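Local coordinates for uncharacterized protein Atu2773 (Agrobacterium tumefaciens, PDB 2QV5), which is of unknown function but belongs to the divergent polysaccharide deacetylase family, so it may act on a carbohydrate substrate, at residues Ser67-Arg70 and Trp71-Ala75; Val191-Ala194 and Ser195-Lys199; Asp12-Arg15 and Pro16-Tyr20; Glu204-Ala207 and Arg208-Gln212; Asp114-His117 and Arg118-Lys122. All coordinates share one frame; numbering follows the deposited sequence.

Overall arrangement
Four of the five local contacts lie on crossover helices flanking a parallel beta-sheet; interaction 3 lies in the N-terminal lead-in, where a loop runs into the short helix 16-19 ahead of strand 30-39. Along the chain the order is interaction 3, 1, 5, 2 and 4. Interactions 1 and 5 lie on helices 68-78 and 109-120 of two beta-alpha-beta units that share strand 82-88; their centres are about 17 Å apart and they touch where Leu68 packs on Lys122. Interactions 2 and 4 begin and end helix 193-210, with centres about 19 Å apart. Interactions 4 and 5 lie on opposite sides of the chain's centre, so the examples span the domain.

Interaction 1 of 5, residues Ser67-Arg70 and Trp71-Ala75; sequences SLQR and WMQDA
Arg70 and Trp71 are neighbours in sequence whose side chains are brought together by different first torsions. The CG of Arg70 is anti to its own backbone N (chi1 179°) and the chain then runs extended to NE, whereas the CG of Trp71 sits beside its backbone N (chi1 -59°). The two side chains therefore lie side by side and point the same way. The guanidinium rests flat on the indole, the planes 7° apart, and the group centres are separated by 4.4 Å. Contact is displaced toward the rim of the six-membered ring, where Arg70 NE comes within 3.6 Å of Trp71 CH2. Just before the charged group, Arg70 CD stands over the face of the same ring, 3.7 Å from its centroid, in a CH-pi contact. Asp74, one turn on, adds a long salt bridge from its OD2 to Arg70 NE at 4.0 Å. At the start of the helix, Ser67 CB approaches Trp71 NE1 to 3.8 Å, while the indole N-H is spent on Gln43 of helix 43-52. Underneath runs the regular i to i+4 bonding that begins with Trp71 N to Ser67 O at 3.0 Å. Trp71 also packs on Phe61 of strand 58-62, within the unit formed by strand 58-62, helix 68-78 and strand 82-88. The chemistry implies a cation-pi stack at the boundary of the core: the buried indole offers its face to a charge carried by a solvent-exposed arginine, and the carboxylate of Asp74 would probably add a modest electrostatic pull.

Interaction 2 of 5, residues Val191-Ala194 and Ser195-Lys199; sequences VTEA and SILRK
Thr192 and Ser195 meet at the start of helix 193-210, where polar contacts come first. Thr192 occupies the N-cap position, and its OG1 lies 3.2 Å from Ser195 OG and 3.4 Å from Ser195 CB. The threonine hydroxyl is placed there by a chi1 of 57°, which sets OG1 between the backbone N and the carbonyl carbon. Ser195 OG is hydrogen-bonded to Glu190 OE1, just before the segment.

Backbone bonds form the second group. Ile196 N reaches Thr192 O at 3.1 Å, Leu197 N bonds to Glu193 O, and Arg198 N bonds to Ala194 O, establishing the first turns of the helix.

Apolar and mixed contacts make up the third. Ile196 CG1 packs 3.2 Å from Thr192 O, and its CD1 follows close to the same carbonyl. Leu197 CD1 and Glu193 CG lie 4.3 Å apart. With CG beside its backbone N, the extended Arg198 chain runs back toward the start of the helix, bringing NH1 to 3.7 Å from Ala194 O and close to Ala194 CB.

Beyond the two segments, Ile196 packs against helix 221-233 through Glu222, Ser223 and Ala226, and so faces the protein. This is the opening of the helix in the crossover from strand 180-186 to strand 212-218. Its chemistry is divided accordingly: hydroxyls and a guanidinium occupy the outer surface, while an aliphatic branch makes the join to the neighbouring helix.

Interaction 3 of 5, residues Asp12-Arg15 and Pro16-Tyr20; sequences DGLR and PMEQY
Arg15 and Glu18 grip each other through both backbone and side chain. Arg15 NH2 donates an almost perfectly straight bond to Glu18 OE2 at 2.8 Å, lying in the guanidinium plane but meeting the oxygen from above the carboxylate plane. The two flat groups stand nearly perpendicular, 88° apart. Glu18 OE1 takes Arg15 N at 3.1 Å on its anti lone pair and a weak bond from Arg15 NE at 3.3 Å. A bend at chi3 (-71°) turns the arginine head toward the carboxylate.

Around this pair, Leu14 CD1 approaches Glu18 OE1 to 3.4 Å, and Met17 lies over one guanidinium face. A water donates to Glu18 OE1 at 2.7 Å and also to Gly13 O. Further out, Asp12 OD1 accepts from Leu14 N at 3.0 Å, closing an Asx turn just ahead of the helix.

Arg15 O receives both Glu18 N and Gln19 N, while Met17 O is hydrogen-bonded to Ser245, tying the short helix to the C-terminal region. The arrangement is that of a helix N-terminus with Arg15 at the N-cap: the third helical residue, Glu18, accepts from the backbone N of Arg15, which is the return half of a capping box.

Interaction 4 of 5, residues Glu204-Ala207 and Arg208-Gln212; sequences ERIA and RRNGQ
Arg208 presents the edge of its guanidinium to Glu204, whose OE2 lies close to the guanidinium plane. The carboxylate is turned 70° against it. Arg208 NH2 gives the stronger bond, 2.7 Å to Glu204 OE2 on the anti side and 24° out of the carboxylate plane; NH1 adds a weak one to the same oxygen at 3.0 Å. Both side chains run alongside each other, and a bend in Arg208 at chi3 (-75°) brings the fork round to one oxygen. Arg208 adopts two conformations, and the fork belongs to the one described, so the bridge is probably not permanent. Glu204 OE1 forms a salt bridge with Arg237.

This is an i to i+4 salt bridge near the C-terminal end of helix 193-210, which crosses over between parallel strands 180-186 and 212-218. On the face toward the parallel sheet, Ile206 packs on Val185 and Ala213, and Ala207 on Val32 and Ala213.

Asn210 lies beside Ile206, its ND2 3.6 Å from Ile206 CG2. Gly211, with positive phi, then leaves the helix; its N makes a weak bond to Ala207 O at 2.8 Å. Gln212 starts the next strand, and its NE2 is hydrogen-bonded to Leu247 O.

Interaction 5 of 5, residues Asp114-His117 and Arg118-Lys122; sequences DRLH and RSMAK
Met120 meets Leu116 and His117 on helix 109-120, the crossover helix between parallel strands 82-88 and 128-131 of the beta-alpha-beta unit. From CB outward its side chain works along the previous turn. CB lies 3.5 Å from Leu116 O, and CG stays by the same carbonyl. SD then lies near two residues: it is 4.1 Å from His117 CD2, an oblique sulfur-aromatic approach, and Leu116 CG is almost as close. The methyl CE ends on the leucine, 3.8 Å from Leu116 CG and touching both of its methyl branches. Extension beyond CG (chi2 -174°, chi3 171°) carries the sulfur and methyl past the backbone to reach this apolar neighbour. Leu116 and Met120 also pack on Asp150 of helix 141-153, and His117 NE2 is hydrogen-bonded to the carboxylate of that aspartate.

On another side of the helix, Arg118 folds back at chi3, and one face of its guanidinium lies over Asp114 O and Arg115 CA. Arg118 NH2 comes 3.4 Å from Arg115 CG. The two guanidinium groups stand nearly perpendicular, and each is salt-bridged to a different carboxylate, Arg118 to Asp101 and Arg115 to Asp107, which probably offsets the closeness of two like charges.

The helical bond from Met120 N to Leu116 O is 2.9 Å. A water accepts from Ser119 OG at 2.6 Å and donates to Arg115 O at 3.0 Å.

Interaction 1 of 5, residues Ser67-Arg70 and Trp71-Ala75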
# COMPACT_ATOMS: atom_id res chain seq x y z
N SER A 67 -14.30 -11.03 -3.67
CA SER A 67 -13.93 -11.13 -5.09
C SER A 67 -12.50 -10.66 -5.34
O SER A 67 -12.21 -10.05 -6.38
CB SER A 67 -14.93 -10.38 -5.98
OG SER A 67 -16.21 -10.97 -5.90
N LEU A 68 -11.62 -10.95 -4.39
CA LEU A 68 -10.23 -10.51 -4.45
C LEU A 68 -9.52 -11.06 -5.68
O LEU A 68 -8.81 -10.32 -6.35
CB LEU A 68 -9.46 -10.87 -3.18
CG LEU A 68 -9.88 -10.07 -1.93
CD1 LEU A 68 -9.12 -10.55 -0.71
CD2 LEU A 68 -9.72 -8.55 -2.11
N GLN A 69 -9.76 -12.33 -5.99
CA GLN A 69 -9.22 -12.94 -7.21
C GLN A 69 -9.70 -12.24 -8.48
O GLN A 69 -8.91 -12.03 -9.41
CB GLN A 69 -9.59 -14.42 -7.26
CG GLN A 69 -8.63 -15.28 -8.03
CD GLN A 69 -9.00 -16.76 -7.98
OE1 GLN A 69 -9.06 -17.43 -9.01
NE2 GLN A 69 -9.24 -17.27 -6.77
N ARG A 70 -10.98 -11.86 -8.53
CA ARG A 70 -11.51 -11.11 -9.68
C ARG A 70 -10.80 -9.76 -9.84
O ARG A 70 -10.31 -9.43 -10.92
CB ARG A 70 -13.03 -10.86 -9.56
CG ARG A 70 -13.57 -10.07 -10.73
CD ARG A 70 -14.84 -9.28 -10.44
NE ARG A 70 -15.32 -8.67 -11.68
CZ ARG A 70 -16.57 -8.31 -11.92
NH1 ARG A 70 -17.51 -8.48 -11.00
NH2 ARG A 70 -16.89 -7.77 -13.08
N TRP A 71 -10.74 -8.99 -8.75
CA TRP A 71 -10.14 -7.65 -8.82
C TRP A 71 -8.62 -7.72 -9.04
O TRP A 71 -8.05 -6.87 -9.72
CB TRP A 71 -10.56 -6.76 -7.63
CG TRP A 71 -12.07 -6.62 -7.56
CD1 TRP A 71 -12.88 -6.95 -6.52
CD2 TRP A 71 -12.94 -6.16 -8.62
NE1 TRP A 71 -14.20 -6.72 -6.85
CE2 TRP A 71 -14.26 -6.24 -8.13
CE3 TRP A 71 -12.73 -5.68 -9.92
CZ2 TRP A 71 -15.37 -5.86 -8.89
CZ3 TRP A 71 -13.84 -5.32 -10.68
CH2 TRP A 71 -15.14 -5.42 -10.17
N MET A 72 -7.99 -8.77 -8.51
CA MET A 72 -6.56 -9.07 -8.72
C MET A 72 -6.26 -9.23 -10.23
O MET A 72 -5.39 -8.55 -10.80
CB MET A 72 -6.23 -10.38 -7.97
CG MET A 72 -4.85 -10.58 -7.38
SD MET A 72 -4.32 -12.28 -7.76
CE MET A 72 -3.87 -11.84 -9.43
N GLN A 73 -7.01 -10.12 -10.89
CA GLN A 73 -6.81 -10.41 -12.31
C GLN A 73 -7.10 -9.20 -13.21
O GLN A 73 -6.36 -8.98 -14.16
CB GLN A 73 -7.67 -11.61 -12.75
CG GLN A 73 -7.26 -12.94 -12.11
CD GLN A 73 -8.30 -14.05 -12.31
OE1 GLN A 73 -9.14 -13.99 -13.22
NE2 GLN A 73 -8.25 -15.06 -11.46
N ASP A 74 -8.16 -8.45 -12.90
CA ASP A 74 -8.48 -7.21 -13.61
C ASP A 74 -7.37 -6.17 -13.47
O ASP A 74 -6.94 -5.58 -14.46
CB ASP A 74 -9.81 -6.60 -13.11
CG ASP A 74 -11.04 -7.40 -13.52
OD1 ASP A 74 -10.91 -8.54 -14.04
OD2 ASP A 74 -12.16 -6.89 -13.32
N ALA A 75 -6.89 -5.98 -12.25
CA ALA A 75 -5.83 -4.98 -12.00
C ALA A 75 -4.53 -5.32 -12.73
O ALA A 75 -3.96 -4.46 -13.41
CB ALA A 75 -5.59 -4.82 -10.52

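Interaction 2 of 5, residues Val191-Ala194 and Ser195-Lys199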
# COMPACT_ATOMS: atom_id res chain seq x y z
N VAL A 191 -12.95 13.93 2.13
CA VAL A 191 -13.41 13.39 0.85
C VAL A 191 -14.26 14.40 0.07
O VAL A 191 -15.48 14.23 -0.08
CB VAL A 191 -14.15 12.03 1.03
CG1 VAL A 191 -14.20 11.24 -0.28
CG2 VAL A 191 -13.48 11.19 2.11
N THR A 192 -13.61 15.45 -0.41
CA THR A 192 -14.22 16.41 -1.34
C THR A 192 -13.24 16.72 -2.47
O THR A 192 -12.03 16.67 -2.28
CB THR A 192 -14.64 17.74 -0.64
OG1 THR A 192 -13.50 18.34 -0.01
CG2 THR A 192 -15.75 17.53 0.39
N GLU A 193 -13.78 17.06 -3.64
CA GLU A 193 -12.96 17.41 -4.81
C GLU A 193 -11.91 18.49 -4.52
O GLU A 193 -10.74 18.30 -4.84
CB GLU A 193 -13.86 17.84 -5.98
CG GLU A 193 -13.11 18.07 -7.30
CD GLU A 193 -13.82 19.03 -8.24
OE1 GLU A 193 -14.61 19.88 -7.76
OE2 GLU A 193 -13.58 18.96 -9.47
N ALA A 194 -12.32 19.58 -3.86
CA ALA A 194 -11.42 20.70 -3.55
C ALA A 194 -10.24 20.31 -2.65
O ALA A 194 -9.10 20.68 -2.93
CB ALA A 194 -12.20 21.88 -2.95
N SER A 195 -10.53 19.55 -1.60
CA SER A 195 -9.50 19.06 -0.68
C SER A 195 -8.51 18.11 -1.35
O SER A 195 -7.30 18.23 -1.14
CB SER A 195 -10.13 18.39 0.53
OG SER A 195 -10.79 19.35 1.34
N ILE A 196 -9.01 17.17 -2.16
CA ILE A 196 -8.15 16.18 -2.81
C ILE A 196 -7.20 16.88 -3.76
O ILE A 196 -6.01 16.60 -3.74
CB ILE A 196 -8.95 15.02 -3.47
CG1 ILE A 196 -9.86 14.35 -2.44
CG2 ILE A 196 -8.00 13.93 -4.01
CD1 ILE A 196 -10.93 13.47 -3.04
N LEU A 197 -7.71 17.83 -4.55
CA LEU A 197 -6.86 18.67 -5.42
C LEU A 197 -5.75 19.44 -4.69
O LEU A 197 -4.63 19.54 -5.19
CB LEU A 197 -7.69 19.65 -6.25
CG LEU A 197 -8.66 19.04 -7.27
CD1 LEU A 197 -9.40 20.11 -8.08
CD2 LEU A 197 -7.91 18.08 -8.17
N ARG A 198 -6.06 19.97 -3.51
CA ARG A 198 -5.04 20.64 -2.69
C ARG A 198 -3.95 19.68 -2.22
O ARG A 198 -2.76 20.02 -2.24
CB ARG A 198 -5.67 21.30 -1.46
CG ARG A 198 -6.44 22.56 -1.75
CD ARG A 198 -6.95 23.18 -0.45
NE ARG A 198 -7.96 24.20 -0.70
CZ ARG A 198 -9.27 24.03 -0.50
NH1 ARG A 198 -9.74 22.88 -0.03
NH2 ARG A 198 -10.11 25.03 -0.75
N LYS A 199 -4.37 18.49 -1.79
CA LYS A 199 -3.45 17.46 -1.32
C LYS A 199 -2.57 16.92 -2.44
O LYS A 199 -1.40 16.60 -2.23
CB LYS A 199 -4.21 16.33 -0.61
CG LYS A 199 -4.57 16.62 0.86
CD LYS A 199 -3.34 17.19 1.57
CE LYS A 199 -3.37 17.02 3.06
NZ LYS A 199 -2.00 17.28 3.59

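Interaction 3 of 5, residues Asp12-Arg15 and Pro16-Tyr20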
# COMPACT_ATOMS: atom_id res chain seq x y z
N ASP A 12 16.84 -18.24 -7.18
CA ASP A 12 17.81 -17.32 -7.78
C ASP A 12 17.94 -16.00 -7.02
O ASP A 12 18.78 -15.17 -7.37
CB ASP A 12 17.49 -17.08 -9.26
CG ASP A 12 16.10 -16.48 -9.50
OD1 ASP A 12 15.32 -16.23 -8.54
OD2 ASP A 12 15.78 -16.25 -10.69
N GLY A 13 17.11 -15.78 -6.00
CA GLY A 13 17.14 -14.54 -5.25
C GLY A 13 16.14 -13.49 -5.70
O GLY A 13 16.12 -12.39 -5.17
N LEU A 14 15.32 -13.81 -6.70
CA LEU A 14 14.35 -12.82 -7.17
C LEU A 14 13.22 -12.63 -6.14
O LEU A 14 12.65 -13.59 -5.64
CB LEU A 14 13.80 -13.16 -8.56
CG LEU A 14 13.02 -12.04 -9.27
CD1 LEU A 14 13.93 -10.89 -9.73
CD2 LEU A 14 12.28 -12.59 -10.45
N ARG A 15 12.95 -11.37 -5.84
CA ARG A 15 12.02 -10.96 -4.80
C ARG A 15 10.69 -10.62 -5.46
O ARG A 15 10.67 -10.13 -6.59
CB ARG A 15 12.58 -9.72 -4.09
CG ARG A 15 13.84 -10.01 -3.31
CD ARG A 15 14.44 -8.73 -2.74
NE ARG A 15 15.01 -7.92 -3.81
CZ ARG A 15 15.59 -6.74 -3.64
NH1 ARG A 15 15.67 -6.21 -2.42
NH2 ARG A 15 16.08 -6.08 -4.69
N PRO A 16 9.56 -10.88 -4.76
CA PRO A 16 8.25 -10.40 -5.21
C PRO A 16 8.22 -8.92 -5.57
O PRO A 16 7.61 -8.54 -6.58
CB PRO A 16 7.35 -10.67 -4.00
CG PRO A 16 7.97 -11.84 -3.33
CD PRO A 16 9.46 -11.72 -3.55
N MET A 17 8.93 -8.09 -4.81
CA MET A 17 8.98 -6.65 -5.07
C MET A 17 9.67 -6.26 -6.40
O MET A 17 9.47 -5.16 -6.87
CB MET A 17 9.60 -5.91 -3.89
CG MET A 17 11.07 -6.19 -3.60
SD MET A 17 11.58 -5.23 -2.14
CE MET A 17 11.43 -3.59 -2.72
N GLU A 18 10.49 -7.17 -6.95
CA GLU A 18 11.08 -7.05 -8.29
C GLU A 18 10.19 -7.73 -9.34
O GLU A 18 9.91 -7.16 -10.40
CB GLU A 18 12.48 -7.68 -8.32
CG GLU A 18 13.52 -6.96 -7.47
CD GLU A 18 14.78 -7.80 -7.20
OE1 GLU A 18 14.66 -9.02 -6.94
OE2 GLU A 18 15.89 -7.22 -7.22
N GLN A 19 9.76 -8.95 -9.04
CA GLN A 19 9.01 -9.78 -9.98
C GLN A 19 7.68 -9.14 -10.43
O GLN A 19 7.31 -9.22 -11.60
CB GLN A 19 8.76 -11.15 -9.35
CG GLN A 19 8.46 -12.24 -10.34
CD GLN A 19 8.24 -13.60 -9.70
OE1 GLN A 19 8.68 -13.86 -8.57
NE2 GLN A 19 7.56 -14.49 -10.42
N TYR A 20 6.99 -8.47 -9.51
CA TYR A 20 5.66 -7.92 -9.77
C TYR A 20 5.64 -6.39 -9.81
O TYR A 20 4.58 -5.77 -9.76
CB TYR A 20 4.66 -8.44 -8.74
CG TYR A 20 4.73 -9.94 -8.63
CD1 TYR A 20 4.46 -10.75 -9.74
CD2 TYR A 20 5.09 -10.56 -7.43
CE1 TYR A 20 4.55 -12.13 -9.65
CE2 TYR A 20 5.19 -11.93 -7.33
CZ TYR A 20 4.91 -12.72 -8.44
OH TYR A 20 5.00 -14.08 -8.34
O HOH W 1 16.88 -9.58 -5.49

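Interaction 4 of 5, residues Glu204-Ala207 and Arg208-Gln212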
# COMPACT_ATOMS: atom_id res chain seq x y z
N GLU A 204 2.71 17.02 -5.24
CA GLU A 204 3.56 17.49 -6.32
C GLU A 204 4.71 18.34 -5.76
O GLU A 204 5.86 18.13 -6.13
CB GLU A 204 2.74 18.27 -7.35
CG GLU A 204 3.61 18.94 -8.39
CD GLU A 204 2.83 19.59 -9.50
OE1 GLU A 204 1.59 19.39 -9.59
OE2 GLU A 204 3.46 20.31 -10.30
N ARG A 205 4.39 19.25 -4.85
CA ARG A 205 5.40 20.11 -4.21
C ARG A 205 6.50 19.30 -3.50
O ARG A 205 7.69 19.56 -3.69
CB ARG A 205 4.72 21.08 -3.23
CG ARG A 205 5.71 21.92 -2.41
CD ARG A 205 5.05 22.89 -1.41
NE ARG A 205 3.86 22.39 -0.72
CZ ARG A 205 3.86 21.58 0.35
NH1 ARG A 205 4.99 21.13 0.87
NH2 ARG A 205 2.71 21.22 0.88
N ILE A 206 6.09 18.33 -2.68
CA ILE A 206 7.01 17.44 -1.97
C ILE A 206 7.84 16.57 -2.93
O ILE A 206 9.05 16.45 -2.77
CB ILE A 206 6.26 16.55 -0.93
CG1 ILE A 206 5.58 17.44 0.12
CG2 ILE A 206 7.21 15.55 -0.24
CD1 ILE A 206 4.54 16.74 0.95
N ALA A 207 7.18 15.99 -3.93
CA ALA A 207 7.86 15.24 -4.99
C ALA A 207 8.90 16.08 -5.73
O ALA A 207 9.99 15.60 -5.97
CB ALA A 207 6.85 14.69 -5.98
N ARG A 208 8.56 17.31 -6.10
CA ARG A 208 9.49 18.14 -6.86
C ARG A 208 10.74 18.46 -6.04
O ARG A 208 11.86 18.36 -6.55
CB ARG A 208 8.83 19.42 -7.40
CG ARG A 208 9.70 20.15 -8.42
CD ARG A 208 8.93 21.21 -9.20
NE ARG A 208 8.06 20.61 -10.20
CZ ARG A 208 6.73 20.67 -10.18
NH1 ARG A 208 6.11 21.32 -9.21
NH2 ARG A 208 6.03 20.09 -11.14
N ARG A 209 10.55 18.80 -4.77
CA ARG A 209 11.65 19.13 -3.86
C ARG A 209 12.50 17.91 -3.48
O ARG A 209 13.73 17.98 -3.51
CB ARG A 209 11.10 19.82 -2.61
CG ARG A 209 12.16 20.13 -1.54
CD ARG A 209 11.62 20.98 -0.42
NE ARG A 209 11.31 22.34 -0.86
CZ ARG A 209 12.16 23.36 -0.85
NH1 ARG A 209 13.40 23.22 -0.41
NH2 ARG A 209 11.75 24.55 -1.27
N ASN A 210 11.86 16.79 -3.15
CA ASN A 210 12.58 15.59 -2.71
C ASN A 210 13.07 14.70 -3.86
O ASN A 210 13.93 13.84 -3.67
CB ASN A 210 11.73 14.78 -1.71
CG ASN A 210 11.53 15.51 -0.38
OD1 ASN A 210 12.10 16.57 -0.14
ND2 ASN A 210 10.73 14.93 0.50
N GLY A 211 12.53 14.91 -5.06
CA GLY A 211 12.80 14.02 -6.18
C GLY A 211 11.70 12.98 -6.33
O GLY A 211 11.37 12.60 -7.45
N GLN A 212 11.13 12.54 -5.21
CA GLN A 212 10.05 11.54 -5.20
C GLN A 212 9.11 11.73 -4.01
O GLN A 212 9.51 12.30 -2.98
CB GLN A 212 10.62 10.11 -5.20
CG GLN A 212 11.47 9.75 -3.96
CD GLN A 212 12.12 8.38 -4.04
OE1 GLN A 212 12.90 8.10 -4.95
NE2 GLN A 212 11.83 7.53 -3.05

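Interaction 5 of 5, residues Asp114-His117 and Arg118-Lys122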
# COMPACT_ATOMS: atom_id res chain seq x y z
N ASP A 114 0.56 -16.17 12.11
CA ASP A 114 -0.50 -16.99 11.52
C ASP A 114 -1.61 -16.15 10.88
O ASP A 114 -2.11 -16.49 9.81
CB ASP A 114 -1.09 -17.94 12.57
CG ASP A 114 -0.18 -19.14 12.85
OD1 ASP A 114 0.51 -19.60 11.91
OD2 ASP A 114 -0.16 -19.63 14.00
N ARG A 115 -1.98 -15.06 11.54
CA ARG A 115 -2.99 -14.13 11.03
C ARG A 115 -2.52 -13.46 9.75
O ARG A 115 -3.29 -13.33 8.81
CB ARG A 115 -3.28 -13.04 12.07
CG ARG A 115 -4.26 -13.47 13.14
CD ARG A 115 -4.25 -12.49 14.28
NE ARG A 115 -5.14 -12.92 15.34
CZ ARG A 115 -4.99 -12.58 16.62
NH1 ARG A 115 -5.85 -13.03 17.53
NH2 ARG A 115 -3.98 -11.81 16.99
N LEU A 116 -1.26 -13.02 9.77
CA LEU A 116 -0.57 -12.43 8.63
C LEU A 116 -0.56 -13.37 7.43
O LEU A 116 -0.91 -12.97 6.32
CB LEU A 116 0.87 -12.10 9.02
CG LEU A 116 1.80 -11.55 7.93
CD1 LEU A 116 1.24 -10.21 7.43
CD2 LEU A 116 3.23 -11.37 8.43
N HIS A 117 -0.17 -14.61 7.68
CA HIS A 117 -0.11 -15.65 6.64
C HIS A 117 -1.46 -15.95 6.01
O HIS A 117 -1.54 -16.23 4.81
CB HIS A 117 0.52 -16.92 7.21
CG HIS A 117 1.99 -16.82 7.44
ND1 HIS A 117 2.74 -17.89 7.89
CD2 HIS A 117 2.86 -15.80 7.26
CE1 HIS A 117 4.01 -17.52 7.99
NE2 HIS A 117 4.11 -16.26 7.62
N ARG A 118 -2.52 -15.90 6.81
CA ARG A 118 -3.86 -16.07 6.28
C ARG A 118 -4.22 -14.97 5.28
O ARG A 118 -4.76 -15.25 4.22
CB ARG A 118 -4.89 -16.15 7.41
CG ARG A 118 -4.87 -17.49 8.13
CD ARG A 118 -6.17 -17.73 8.88
NE ARG A 118 -6.33 -16.91 10.09
CZ ARG A 118 -5.72 -17.12 11.25
NH1 ARG A 118 -4.86 -18.12 11.42
NH2 ARG A 118 -5.97 -16.31 12.27
N SER A 119 -3.89 -13.72 5.61
CA SER A 119 -4.12 -12.60 4.69
C SER A 119 -3.27 -12.70 3.42
O SER A 119 -3.77 -12.49 2.31
CB SER A 119 -3.85 -11.27 5.38
OG SER A 119 -4.87 -10.97 6.32
N MET A 120 -1.98 -13.03 3.60
CA MET A 120 -0.98 -13.15 2.54
C MET A 120 -1.39 -14.12 1.43
O MET A 120 -1.05 -13.93 0.26
CB MET A 120 0.38 -13.59 3.12
CG MET A 120 1.24 -12.49 3.71
SD MET A 120 2.89 -13.09 4.21
CE MET A 120 3.67 -11.53 4.59
N ALA A 121 -2.14 -15.15 1.81
CA ALA A 121 -2.52 -16.22 0.89
C ALA A 121 -3.75 -15.89 0.05
O ALA A 121 -4.10 -16.65 -0.86
CB ALA A 121 -2.73 -17.52 1.69
N LYS A 122 -4.40 -14.77 0.33
CA LYS A 122 -5.67 -14.45 -0.33
C LYS A 122 -5.54 -13.90 -1.75
O LYS A 122 -6.47 -14.04 -2.55
CB LYS A 122 -6.51 -13.52 0.54
CG LYS A 122 -7.17 -14.27 1.69
CD LYS A 122 -7.86 -13.31 2.61
CE LYS A 122 -8.53 -14.05 3.75
NZ LYS A 122 -9.12 -13.07 4.71
O HOH W 2 -3.99 -10.39 8.67